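PDB 5EC6: HpuA from Kingella denitrificans ATCC 33394, which is an outer-membrane lipoprotein receptor that binds haemoglobin, probably as a step in the uptake of haem iron. Local coordinates for residues G47-F52 and Q69-Q74; L131-M136 and G301-E306; P156-T161 and F265-R270; T172-Y177 and A309-T314; G219-T224 and I235-V240. One frame throughout, in Å; residues are numbered along the deposited sequence. Where two conformers were deposited one is given.

Contact 1: residues G47-F52 and Q69-Q74; sequences GSVKPF and QEILYQ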
# COMPACT_ATOMS: atom_id res chain seq x y z
N GLY A 47 11.70 4.28 -8.38
CA GLY A 47 10.94 3.00 -8.52
C GLY A 47 9.47 3.33 -8.66
O GLY A 47 8.96 4.35 -8.17
N SER A 48 8.74 2.49 -9.40
CA SER A 48 7.32 2.69 -9.57
C SER A 48 6.62 1.40 -10.01
O SER A 48 7.27 0.46 -10.52
CB SER A 48 7.04 3.81 -10.56
OG SER A 48 7.39 3.47 -11.88
N VAL A 49 5.31 1.35 -9.80
CA VAL A 49 4.47 0.23 -10.31
C VAL A 49 3.95 0.62 -11.70
O VAL A 49 3.53 1.77 -11.95
CB VAL A 49 3.35 -0.18 -9.34
CG1 VAL A 49 3.91 -0.91 -8.16
CG2 VAL A 49 2.47 0.99 -8.92
N LYS A 50 4.00 -0.35 -12.65
CA LYS A 50 3.69 -0.05 -14.01
C LYS A 50 2.81 -1.18 -14.58
O LYS A 50 3.02 -2.35 -14.24
CB LYS A 50 4.95 0.09 -14.85
CG LYS A 50 5.77 1.33 -14.53
CD LYS A 50 6.80 1.59 -15.60
CE LYS A 50 7.30 3.03 -15.53
NZ LYS A 50 8.47 3.15 -16.45
N PRO A 51 1.80 -0.82 -15.37
CA PRO A 51 0.85 -1.85 -15.91
C PRO A 51 1.33 -2.43 -17.25
O PRO A 51 1.87 -1.70 -18.11
CB PRO A 51 -0.42 -1.06 -16.13
CG PRO A 51 0.05 0.34 -16.47
CD PRO A 51 1.34 0.54 -15.69
N PHE A 52 1.05 -3.71 -17.45
CA PHE A 52 1.44 -4.44 -18.66
C PHE A 52 0.31 -5.38 -19.07
O PHE A 52 -0.54 -5.77 -18.28
CB PHE A 52 2.70 -5.28 -18.38
CG PHE A 52 3.95 -4.47 -18.31
CD1 PHE A 52 4.31 -3.89 -17.10
CD2 PHE A 52 4.68 -4.21 -19.44
CE1 PHE A 52 5.44 -3.15 -17.01
CE2 PHE A 52 5.81 -3.41 -19.38
CZ PHE A 52 6.18 -2.89 -18.16
N GLN A 69 -3.86 -8.80 -17.90
CA GLN A 69 -3.29 -7.56 -17.32
C GLN A 69 -2.52 -7.87 -16.07
O GLN A 69 -2.98 -8.67 -15.21
CB GLN A 69 -4.41 -6.59 -17.03
CG GLN A 69 -5.07 -6.06 -18.27
CD GLN A 69 -6.16 -5.03 -17.94
OE1 GLN A 69 -6.87 -5.12 -16.90
NE2 GLN A 69 -6.27 -4.05 -18.80
N GLU A 70 -1.33 -7.26 -15.93
CA GLU A 70 -0.51 -7.46 -14.75
C GLU A 70 0.08 -6.10 -14.36
O GLU A 70 0.11 -5.18 -15.17
CB GLU A 70 0.62 -8.45 -14.97
CG GLU A 70 0.09 -9.85 -15.29
CD GLU A 70 1.15 -10.92 -15.33
OE1 GLU A 70 2.22 -10.78 -14.71
OE2 GLU A 70 0.87 -11.98 -15.97
N ILE A 71 0.54 -6.01 -13.12
CA ILE A 71 1.38 -4.91 -12.66
C ILE A 71 2.73 -5.45 -12.29
O ILE A 71 2.81 -6.44 -11.56
CB ILE A 71 0.81 -4.24 -11.39
CG1 ILE A 71 -0.60 -3.69 -11.59
CG2 ILE A 71 1.80 -3.16 -10.89
CD1 ILE A 71 -0.69 -2.42 -12.39
N LEU A 72 3.80 -4.82 -12.80
CA LEU A 72 5.16 -5.13 -12.42
C LEU A 72 5.73 -3.94 -11.63
O LEU A 72 5.28 -2.82 -11.83
CB LEU A 72 6.04 -5.38 -13.65
CG LEU A 72 5.58 -6.47 -14.61
CD1 LEU A 72 6.49 -6.55 -15.85
CD2 LEU A 72 5.51 -7.77 -13.86
N TYR A 73 6.69 -4.24 -10.77
CA TYR A 73 7.43 -3.23 -10.03
C TYR A 73 8.69 -2.92 -10.84
O TYR A 73 9.49 -3.80 -11.08
CB TYR A 73 7.77 -3.73 -8.61
CG TYR A 73 8.71 -2.78 -7.90
CD1 TYR A 73 8.28 -1.55 -7.46
CD2 TYR A 73 10.03 -3.10 -7.77
CE1 TYR A 73 9.17 -0.66 -6.86
CE2 TYR A 73 10.92 -2.22 -7.19
CZ TYR A 73 10.49 -1.01 -6.74
OH TYR A 73 11.40 -0.14 -6.15
N GLN A 74 8.87 -1.67 -11.24
CA GLN A 74 10.16 -1.22 -11.83
C GLN A 74 11.04 -0.58 -10.73
O GLN A 74 10.68 0.44 -10.12
CB GLN A 74 9.95 -0.21 -12.97
CG GLN A 74 11.24 0.01 -13.72
CD GLN A 74 11.17 1.03 -14.82
OE1 GLN A 74 10.38 1.96 -14.81
NE2 GLN A 74 11.99 0.82 -15.84
O HOH W 1 10.06 3.49 -12.61
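Lys50 reaches over the strand pair to Gln74. Its CG lies anti to the carbonyl carbon (chi1 -70°), the rest of the chain is extended, and NZ donates to Gln74 OE1 at 2.8 Å. The ammonium group comes in tilted from the carbonyl plane of the amide. Gln74 CG is anti to its own backbone N (chi1 -169°), and its chain crosses that of Lys50 obliquely. A water donates to Gln74 OE1 at 2.7 Å and is hydrogen-bonded to Ser48 OG at 2.8 Å. The amide's NE2 is bonded to Gly78 O, so both of its ends are held and its rotation is fixed.

On the same face of the sheet, Phe52 and Leu72 meet at about a right angle. Leu72 CD1 sits over one ring face as a CH-pi contact, 4.0 Å from the Phe52 centroid. Tyr80 also meets this ring, with the planes nearly perpendicular.

The other face carries Val49, Pro51, Ile71 and Tyr73. Ile71 uses two branches: its CG2 lies 3.7 Å from Val49 CB, and its CD1 lies 4.0 Å from Pro51 CB. Val49 CG1 approaches the edge of the Tyr73 ring, while Phe151 stacks on that ring.

Six backbone hydrogen bonds join Ser48 with Gln74, Lys50 with Leu72 and Phe52 with Glu70. This is the regular ladder of an antiparallel beta hairpin, built from strands 48-57 and 65-74.

Contact 2: residues L131-M136 and G301-E306; sequences LRLKSM and GGTRRE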
# COMPACT_ATOMS: atom_id res chain seq x y z
N LEU A 131 -4.20 -5.92 5.02
CA LEU A 131 -3.36 -6.59 4.04
C LEU A 131 -4.11 -6.89 2.76
O LEU A 131 -3.49 -7.22 1.77
CB LEU A 131 -2.88 -7.94 4.60
CG LEU A 131 -2.06 -8.02 5.88
CD1 LEU A 131 -2.02 -9.48 6.28
CD2 LEU A 131 -0.66 -7.46 5.63
N ARG A 132 -5.44 -6.82 2.82
CA ARG A 132 -6.29 -7.25 1.74
C ARG A 132 -6.42 -6.17 0.67
O ARG A 132 -7.53 -5.74 0.32
CB ARG A 132 -7.69 -7.54 2.27
CG ARG A 132 -7.83 -8.56 3.39
CD ARG A 132 -9.33 -8.70 3.75
NE ARG A 132 -9.61 -9.86 4.60
CZ ARG A 132 -9.61 -11.12 4.17
NH1 ARG A 132 -9.35 -11.41 2.89
NH2 ARG A 132 -9.87 -12.12 5.01
N LEU A 133 -5.30 -5.72 0.17
CA LEU A 133 -5.32 -4.62 -0.77
C LEU A 133 -5.66 -5.23 -2.10
O LEU A 133 -5.25 -6.38 -2.34
CB LEU A 133 -3.94 -3.99 -0.81
CG LEU A 133 -3.47 -3.46 0.53
CD1 LEU A 133 -1.99 -3.10 0.43
CD2 LEU A 133 -4.24 -2.25 0.91
N LYS A 134 -6.49 -4.55 -2.89
CA LYS A 134 -6.86 -4.97 -4.26
C LYS A 134 -6.47 -3.98 -5.33
O LYS A 134 -6.42 -4.34 -6.49
CB LYS A 134 -8.38 -5.22 -4.39
CG LYS A 134 -8.97 -6.12 -3.33
CD LYS A 134 -8.60 -7.59 -3.46
CE LYS A 134 -9.42 -8.38 -2.42
NZ LYS A 134 -8.63 -9.32 -1.55
N SER A 135 -6.16 -2.75 -4.95
CA SER A 135 -5.89 -1.70 -5.93
C SER A 135 -4.54 -0.96 -5.73
O SER A 135 -4.28 0.06 -6.37
CB SER A 135 -6.98 -0.65 -5.94
OG SER A 135 -8.24 -1.22 -6.29
N MET A 136 -3.69 -1.52 -4.92
CA MET A 136 -2.38 -0.93 -4.62
C MET A 136 -1.46 -1.99 -4.09
O MET A 136 -1.91 -3.08 -3.66
CB MET A 136 -2.51 0.27 -3.63
CG MET A 136 -3.07 -0.15 -2.33
SD MET A 136 -2.83 1.12 -1.06
CE MET A 136 -1.08 1.04 -0.88
N GLY A 301 0.43 1.17 3.71
CA GLY A 301 -0.77 0.95 2.94
C GLY A 301 -1.84 0.34 3.79
O GLY A 301 -1.57 -0.27 4.86
N GLY A 302 -3.08 0.48 3.33
CA GLY A 302 -4.17 -0.14 4.05
C GLY A 302 -5.52 0.10 3.43
O GLY A 302 -5.62 0.63 2.32
N THR A 303 -6.54 -0.33 4.16
CA THR A 303 -7.90 -0.43 3.65
C THR A 303 -8.84 0.42 4.49
O THR A 303 -8.65 0.59 5.69
CB THR A 303 -8.38 -1.93 3.64
OG1 THR A 303 -8.31 -2.48 4.97
CG2 THR A 303 -7.57 -2.74 2.65
N ARG A 304 -9.90 0.88 3.85
CA ARG A 304 -10.94 1.68 4.49
C ARG A 304 -11.81 0.79 5.36
O ARG A 304 -12.53 -0.08 4.87
CB ARG A 304 -11.79 2.36 3.42
CG ARG A 304 -12.77 3.40 3.95
CD ARG A 304 -13.26 4.32 2.85
NE ARG A 304 -13.94 3.52 1.83
CZ ARG A 304 -14.20 3.97 0.61
NH1 ARG A 304 -13.92 5.18 0.27
NH2 ARG A 304 -14.83 3.15 -0.25
N ARG A 305 -11.79 1.02 6.66
CA ARG A 305 -12.57 0.23 7.61
C ARG A 305 -13.99 0.78 7.71
O ARG A 305 -14.95 0.03 7.91
CB ARG A 305 -11.85 0.24 8.97
CG ARG A 305 -12.49 -0.61 10.05
CD ARG A 305 -11.80 -0.45 11.40
NE ARG A 305 -12.35 -1.43 12.36
CZ ARG A 305 -13.51 -1.30 13.00
NH1 ARG A 305 -14.27 -0.21 12.83
NH2 ARG A 305 -13.95 -2.27 13.80
N GLU A 306 -14.13 2.10 7.59
CA GLU A 306 -15.42 2.74 7.84
C GLU A 306 -15.38 4.09 7.16
O GLU A 306 -14.33 4.76 7.12
CB GLU A 306 -15.66 2.90 9.33
CG GLU A 306 -17.03 3.46 9.65
CD GLU A 306 -17.35 3.49 11.13
OE1 GLU A 306 -16.59 2.96 11.99
OE2 GLU A 306 -18.44 4.06 11.46
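Thr303 OG1 is hydrogen-bonded to Asn129 O, while its methyl group meets Leu133. OG1 stands between the backbone N and the carbonyl carbon (chi1 58°). CG2 then lies beside the backbone N. It is 3.8 Å from Leu133 CD2, and the same methyl is 3.8 Å from Arg132 O. One side chain thus serves the loop with both of its branches.

Leu133 packs mainly on backbone. Its CD2 lies 3.5 Å from Gly302 O and 3.7 Å from Gly302 C, so the methyl rests against the peptide group. Met136 packs on the strand one residue back, where it meets a CA. Its chain bends at chi3 (-68°), which puts CE 3.8 Å from Gly301 CA. With no side chain on Gly301, the methyl can come right up to the main chain.

An inverse gamma turn centred on Arg132 bends the loop here, closed by a weak bond of 2.8 Å from Leu133 N to Leu131 O. Beyond it, Lys134 N and Ser135 N are hydrogen-bonded to the two carboxylate oxygens of Glu283, on the strand beside 301-306. The backbone of 301-306 is itself bonded to strands 174-185 and 283-289.

The chemistry is divided. The direct contact is made by methyl groups, on glycine backbone and on one another. Polar ties between loop and strands include Thr303 OG1 with Asn129 O and Glu283 with the backbone of Lys134 and Ser135.

Contact 3: residues P156-T161 and F265-R270; sequences PAPTDT and FAKEER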
# COMPACT_ATOMS: atom_id res chain seq x y z
N PRO A 156 -5.00 5.29 -8.58
CA PRO A 156 -5.49 6.40 -7.76
C PRO A 156 -7.00 6.45 -7.71
O PRO A 156 -7.72 6.10 -8.68
CB PRO A 156 -4.94 7.65 -8.45
CG PRO A 156 -4.32 7.21 -9.68
CD PRO A 156 -4.22 5.75 -9.72
N ALA A 157 -7.50 6.90 -6.58
CA ALA A 157 -8.94 7.12 -6.41
C ALA A 157 -9.45 8.28 -7.25
O ALA A 157 -9.05 9.42 -7.05
CB ALA A 157 -9.25 7.42 -4.93
N PRO A 158 -10.39 8.04 -8.19
CA PRO A 158 -10.81 9.18 -8.97
C PRO A 158 -11.49 10.26 -8.10
O PRO A 158 -12.32 9.92 -7.29
CB PRO A 158 -11.88 8.54 -9.92
CG PRO A 158 -11.45 7.10 -10.02
CD PRO A 158 -10.98 6.76 -8.64
N THR A 159 -11.13 11.52 -8.30
CA THR A 159 -11.66 12.60 -7.46
C THR A 159 -13.16 12.77 -7.65
O THR A 159 -13.85 13.11 -6.73
CB THR A 159 -10.93 13.93 -7.69
OG1 THR A 159 -11.06 14.30 -9.07
CG2 THR A 159 -9.45 13.83 -7.33
N ASP A 160 -13.68 12.41 -8.83
CA ASP A 160 -15.11 12.57 -9.05
C ASP A 160 -16.04 11.57 -8.36
O ASP A 160 -17.26 11.76 -8.31
CB ASP A 160 -15.42 12.74 -10.56
CG ASP A 160 -15.06 11.56 -11.38
OD1 ASP A 160 -14.70 10.48 -10.85
OD2 ASP A 160 -15.14 11.75 -12.64
N THR A 161 -15.47 10.53 -7.72
CA THR A 161 -16.24 9.63 -6.97
C THR A 161 -15.74 9.44 -5.54
O THR A 161 -16.10 8.47 -4.91
CB THR A 161 -16.28 8.28 -7.69
OG1 THR A 161 -14.95 7.82 -7.92
CG2 THR A 161 -16.99 8.44 -9.06
N PHE A 265 -6.35 5.52 -2.94
CA PHE A 265 -6.35 4.55 -4.03
C PHE A 265 -7.70 3.84 -4.10
O PHE A 265 -8.47 3.81 -3.14
CB PHE A 265 -5.22 3.54 -3.82
CG PHE A 265 -3.83 4.12 -3.92
CD1 PHE A 265 -3.20 4.34 -5.14
CD2 PHE A 265 -3.17 4.50 -2.77
CE1 PHE A 265 -1.91 4.84 -5.21
CE2 PHE A 265 -1.88 5.02 -2.83
CZ PHE A 265 -1.25 5.22 -4.05
N ALA A 266 -7.89 3.15 -5.23
CA ALA A 266 -9.08 2.33 -5.58
C ALA A 266 -10.21 3.12 -6.19
O ALA A 266 -10.66 4.18 -5.65
CB ALA A 266 -9.58 1.48 -4.43
N LYS A 267 -10.68 2.62 -7.35
CA LYS A 267 -11.87 3.19 -7.96
C LYS A 267 -13.08 2.93 -7.09
O LYS A 267 -13.10 2.03 -6.26
CB LYS A 267 -12.10 2.60 -9.36
CG LYS A 267 -11.04 3.10 -10.30
CD LYS A 267 -11.06 2.39 -11.64
CE LYS A 267 -9.92 2.93 -12.50
NZ LYS A 267 -9.22 1.79 -13.14
N GLU A 268 -14.15 3.69 -7.36
CA GLU A 268 -15.44 3.40 -6.75
C GLU A 268 -16.04 2.04 -7.09
O GLU A 268 -15.64 1.44 -8.09
CB GLU A 268 -16.41 4.51 -7.12
CG GLU A 268 -17.00 4.38 -8.51
CD GLU A 268 -16.06 4.81 -9.62
OE1 GLU A 268 -14.94 5.34 -9.46
OE2 GLU A 268 -16.52 4.65 -10.75
N GLU A 269 -16.99 1.59 -6.29
CA GLU A 269 -17.70 0.34 -6.53
C GLU A 269 -19.13 0.71 -6.86
O GLU A 269 -19.72 1.58 -6.20
CB GLU A 269 -17.66 -0.57 -5.32
CG GLU A 269 -16.25 -1.06 -5.00
CD GLU A 269 -16.20 -1.78 -3.68
OE1 GLU A 269 -16.68 -2.92 -3.65
OE2 GLU A 269 -15.74 -1.20 -2.67
N ARG A 270 -19.67 0.05 -7.88
CA ARG A 270 -21.06 0.33 -8.33
C ARG A 270 -21.93 -0.90 -8.30
O ARG A 270 -21.48 -2.03 -8.45
CB ARG A 270 -21.07 0.94 -9.73
CG ARG A 270 -20.52 2.35 -9.72
CD ARG A 270 -20.27 2.88 -11.09
NE ARG A 270 -19.71 4.21 -11.08
CZ ARG A 270 -20.34 5.34 -10.73
NH1 ARG A 270 -21.60 5.37 -10.31
NH2 ARG A 270 -19.64 6.48 -10.74
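The carboxylate of Glu268 receives Thr161 from above its plane and Arg270 much closer to the plane. Thr161 OG1 donates to Glu268 OE1 at 2.9 Å, standing 52° out of the carboxylate plane. Arg270 NE meets Glu268 OE2 on the anti side at 3.2 Å, as a salt bridge. Thr161 CG2 lies 3.7 Å from Arg270 NH2, and NH1 of this arginine is bonded to Gly274 O.

Glu268 bends at chi2 (-78°), and its chain crosses that of Thr161 at about a right angle. Asp160 OD1 lies 5.3 Å from Glu268 OE1. These like charges would repel if both are ionised. The Thr161 hydroxyl and Arg270 may partly offset this.

Pro158 packs on the next residues. Its CD lies 3.7 Å from Lys267 CA, and its CG is 3.9 Å from Glu268 OE1. Further back, Ala157 CB touches Ala266 O at 3.6 Å. Pro156 and Phe265 form a single backbone bridge.

Segment 156-161 lies in the loop from strand 148-154 toward helix 165-168. It lies against the chain leaving strand 256-265 for the small strand 269-270. Ser280 OG holds Pro158 O, and Phe42 of strand 40-43 packs against Phe265.

Contact 4: residues T172-Y177 and A309-T314; sequences TGKATY and AADTST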
# COMPACT_ATOMS: atom_id res chain seq x y z
N THR A 172 -16.87 15.08 1.26
CA THR A 172 -17.37 15.43 2.61
C THR A 172 -17.20 14.28 3.61
O THR A 172 -17.07 13.11 3.23
CB THR A 172 -18.87 15.82 2.59
OG1 THR A 172 -19.69 14.69 2.23
CG2 THR A 172 -19.11 16.97 1.59
N GLY A 173 -17.25 14.60 4.88
CA GLY A 173 -17.30 13.59 5.91
C GLY A 173 -15.92 13.05 6.29
O GLY A 173 -14.95 13.73 6.17
N LYS A 174 -15.92 11.83 6.79
CA LYS A 174 -14.71 11.25 7.36
C LYS A 174 -14.60 9.79 6.91
O LYS A 174 -15.59 9.13 6.64
CB LYS A 174 -14.70 11.36 8.89
CG LYS A 174 -14.36 12.76 9.37
CD LYS A 174 -14.44 12.92 10.89
CE LYS A 174 -13.34 12.16 11.62
NZ LYS A 174 -13.31 12.41 13.10
N ALA A 175 -13.37 9.31 6.89
CA ALA A 175 -13.10 7.87 6.68
C ALA A 175 -11.90 7.44 7.50
O ALA A 175 -10.96 8.22 7.67
CB ALA A 175 -12.76 7.64 5.23
N THR A 176 -11.97 6.23 8.00
CA THR A 176 -10.91 5.63 8.80
C THR A 176 -10.37 4.39 8.10
O THR A 176 -11.12 3.52 7.65
CB THR A 176 -11.48 5.30 10.20
OG1 THR A 176 -11.86 6.53 10.84
CG2 THR A 176 -10.50 4.61 11.06
N TYR A 177 -9.05 4.31 8.09
CA TYR A 177 -8.28 3.29 7.38
C TYR A 177 -7.45 2.49 8.39
O TYR A 177 -6.95 3.03 9.37
CB TYR A 177 -7.37 3.92 6.33
CG TYR A 177 -8.09 4.68 5.23
CD1 TYR A 177 -8.54 5.99 5.45
CD2 TYR A 177 -8.33 4.10 4.00
CE1 TYR A 177 -9.25 6.67 4.49
CE2 TYR A 177 -9.00 4.76 3.02
CZ TYR A 177 -9.49 6.04 3.25
OH TYR A 177 -10.17 6.73 2.27
N ALA A 309 -19.97 9.87 4.81
CA ALA A 309 -19.95 11.11 4.10
C ALA A 309 -20.70 12.24 4.82
O ALA A 309 -20.45 13.41 4.57
CB ALA A 309 -20.57 10.91 2.73
N ALA A 310 -21.62 11.85 5.72
CA ALA A 310 -22.44 12.80 6.45
C ALA A 310 -21.83 13.31 7.75
O ALA A 310 -22.44 14.18 8.43
CB ALA A 310 -23.83 12.20 6.70
N ASP A 311 -20.64 12.83 8.14
CA ASP A 311 -20.03 13.25 9.38
C ASP A 311 -19.65 14.72 9.30
O ASP A 311 -19.02 15.14 8.34
CB ASP A 311 -18.78 12.39 9.64
CG ASP A 311 -18.28 12.49 11.07
OD1 ASP A 311 -18.50 13.52 11.72
OD2 ASP A 311 -17.78 11.51 11.58
N THR A 312 -20.12 15.51 10.29
CA THR A 312 -19.85 16.92 10.31
C THR A 312 -18.72 17.29 11.31
O THR A 312 -18.46 18.49 11.54
CB THR A 312 -21.12 17.70 10.70
OG1 THR A 312 -21.56 17.24 11.98
CG2 THR A 312 -22.20 17.49 9.66
N SER A 313 -18.03 16.29 11.85
CA SER A 313 -16.85 16.53 12.69
C SER A 313 -15.81 17.41 12.01
O SER A 313 -15.62 17.37 10.77
CB SER A 313 -16.22 15.19 13.08
OG SER A 313 -15.01 15.33 13.77
N THR A 314 -15.09 18.18 12.83
CA THR A 314 -13.94 18.92 12.33
C THR A 314 -12.61 18.39 12.87
O THR A 314 -11.57 19.04 12.72
CB THR A 314 -14.05 20.41 12.72
OG1 THR A 314 -14.16 20.52 14.12
CG2 THR A 314 -15.28 21.05 12.08
O HOH W 2 -16.26 11.75 13.87
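Thr172 OG1 donates to Ala309 O at 2.8 Å, tilted somewhat from the carbonyl plane. The next residue, Gly173, presses its backbone on the loop: its CA lies 3.4 Å from Asp311 O in a nearly straight CA-H...O contact (166° at H). Lys174 then runs beside Asp311. Lys174 and Ser313 are each modelled in two conformers, so the details of the lysine end are less certain. In the one described here, Lys174 CD lies 3.7 Å from Asp311 OD2, and a bend at chi3 (69°) turns CE. A water then links this lysine to the aspartate, 3.1 Å from Lys174 NZ and 2.8 Å from Asp311 OD2.

The loop folds on itself as an Asx turn, in which Ser313 N donates to Asp311 OD1 at 2.8 Å. It follows strand 298-308, the antiparallel neighbour of strand 174-185, and crosses the start of the latter.

Further out, in the same conformers, Lys174 NZ has a salt bridge to Asp315 OD1 and a bond to Ser317 O, and Ser313 OG is likewise bonded to Asp315. Asn217 ties both sides together: its OD1 takes Gly173 N, while its ND2 serves the carbonyl oxygens of Asp311 and Ser313.

Contact 5: residues G219-T224 and I235-V240; sequences GKLGGT and IEMRDV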
# COMPACT_ATOMS: atom_id res chain seq x y z
N GLY A 219 -10.00 18.75 5.33
CA GLY A 219 -8.83 18.38 4.53
C GLY A 219 -7.61 17.99 5.34
O GLY A 219 -6.53 18.41 5.03
N LYS A 220 -7.83 17.21 6.40
CA LYS A 220 -6.77 16.79 7.30
C LYS A 220 -6.69 15.26 7.40
O LYS A 220 -7.70 14.58 7.28
CB LYS A 220 -6.95 17.37 8.70
CG LYS A 220 -6.77 18.90 8.74
CD LYS A 220 -5.38 19.36 8.35
CE LYS A 220 -5.16 20.81 8.77
NZ LYS A 220 -3.84 21.34 8.44
N LEU A 221 -5.49 14.74 7.66
CA LEU A 221 -5.27 13.34 7.98
C LEU A 221 -4.53 13.20 9.31
O LEU A 221 -3.55 13.89 9.56
CB LEU A 221 -4.49 12.65 6.90
CG LEU A 221 -4.16 11.16 7.00
CD1 LEU A 221 -3.93 10.54 5.63
CD2 LEU A 221 -2.92 10.95 7.81
N GLY A 222 -5.06 12.33 10.17
CA GLY A 222 -4.43 12.03 11.45
C GLY A 222 -4.29 10.54 11.70
O GLY A 222 -4.92 9.71 11.03
N GLY A 223 -3.45 10.20 12.67
CA GLY A 223 -3.33 8.85 13.17
C GLY A 223 -1.89 8.47 13.44
O GLY A 223 -0.99 9.26 13.28
N THR A 224 -1.69 7.22 13.89
CA THR A 224 -0.41 6.74 14.33
C THR A 224 -0.14 5.36 13.80
O THR A 224 -0.98 4.45 13.93
CB THR A 224 -0.35 6.70 15.88
OG1 THR A 224 -0.50 8.04 16.39
CG2 THR A 224 0.97 6.12 16.38
N ILE A 235 5.14 6.13 14.36
CA ILE A 235 5.15 7.33 13.51
C ILE A 235 3.81 8.02 13.70
O ILE A 235 2.75 7.45 13.38
CB ILE A 235 5.34 6.98 12.01
CG1 ILE A 235 6.69 6.31 11.77
CG2 ILE A 235 5.18 8.23 11.17
CD1 ILE A 235 6.85 5.72 10.37
N GLU A 236 3.84 9.19 14.30
CA GLU A 236 2.63 9.96 14.57
C GLU A 236 2.43 11.03 13.50
O GLU A 236 3.28 11.86 13.29
CB GLU A 236 2.68 10.61 15.95
CG GLU A 236 1.41 11.36 16.28
CD GLU A 236 1.27 11.79 17.73
OE1 GLU A 236 2.23 11.61 18.50
OE2 GLU A 236 0.16 12.26 18.09
N MET A 237 1.27 11.01 12.84
CA MET A 237 0.96 12.10 11.87
C MET A 237 0.77 13.36 12.64
O MET A 237 0.10 13.36 13.68
CB MET A 237 -0.31 11.75 11.10
CG MET A 237 -0.17 10.46 10.30
SD MET A 237 1.04 10.59 8.98
CE MET A 237 1.11 8.88 8.42
N ARG A 238 1.40 14.46 12.19
CA ARG A 238 1.35 15.74 12.87
C ARG A 238 0.50 16.79 12.17
O ARG A 238 -0.37 17.41 12.81
CB ARG A 238 2.75 16.27 13.13
CG ARG A 238 3.53 15.41 14.15
CD ARG A 238 2.93 15.46 15.53
NE ARG A 238 3.76 14.79 16.51
CZ ARG A 238 3.54 14.77 17.82
NH1 ARG A 238 2.52 15.42 18.35
NH2 ARG A 238 4.39 14.12 18.62
N ASP A 239 0.82 17.16 10.95
CA ASP A 239 -0.01 18.12 10.23
C ASP A 239 0.04 17.70 8.77
O ASP A 239 1.03 17.92 8.08
CB ASP A 239 0.51 19.54 10.34
CG ASP A 239 -0.51 20.55 9.78
OD1 ASP A 239 -1.64 20.15 9.54
OD2 ASP A 239 -0.18 21.74 9.70
N VAL A 240 -1.03 17.03 8.36
CA VAL A 240 -1.11 16.48 7.03
C VAL A 240 -2.38 16.99 6.35
O VAL A 240 -3.47 16.77 6.83
CB VAL A 240 -1.09 14.94 7.10
CG1 VAL A 240 -1.21 14.34 5.70
CG2 VAL A 240 0.21 14.44 7.74
O HOH W 3 -2.97 16.41 10.44
O HOH W 4 -2.33 12.29 14.35
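Leu221 and Val240 are joined partly through water, as are Gly223 and Met237. One water donates to Leu221 O at 2.7 Å and accepts from Val240 N at 2.9 Å. A second accepts from Gly223 N at 2.9 Å and donates to Met237 O at 2.7 Å. Direct backbone bonds remain from Leu221 N to Val240 O and from Met237 N to Gly223 O. Between these rungs, Arg238 and Asp239 both face Thr250 of the next strand, a classic beta bulge, and the chain turns a corner at Asp239.

The corner carries a salt bridge. Lys220 bends at chi2 (-63°), which swings CD over toward the other strand, and NZ beyond it donates to the syn lone pair of Asp239 OD1 at 2.7 Å. NZ is also bonded to Asn241 OD1, while Asp239 OD2 holds a glycerol, probably from the crystallisation liquor.

The buried side is apolar. Leu221 CG is anti to the backbone N (chi1 -178°). Its CD2 lies 3.7 Å from Met237 CG, and its CB meets Val240 CG1 at 3.9 Å. Phe247 and Val214 also touch Leu221.

Strands 220-225 and 235-243 thus make a bulged, partly water-bridged antiparallel hairpin, as suits the curved wall of a beta barrel.

How the contacts relate
From the N terminus, contact 1 closes first, as a local hairpin in its own small sheet, complete before the rest begin. Contact 2 then opens at 131-136 and closes only at 301-306, spanning contacts 3 and 5 entirely. Contact 4 opens within that span but closes later, at 309-314, so it crosses both contact 2 and contact 3. Contact 5, another local hairpin, falls within the spans of contacts 2, 3 and 4. Strands 174-185, 208-215, 220-225, 235-243, 246-253, 256-265, 283-289 and 298-308 pair in a closed antiparallel ring. Contacts 2 and 3 tie loops flanking strands 136-142 and 148-154 to it. Contacts 2 and 4 meet where strand 298-308 pairs with strand 174-185, at Thr176.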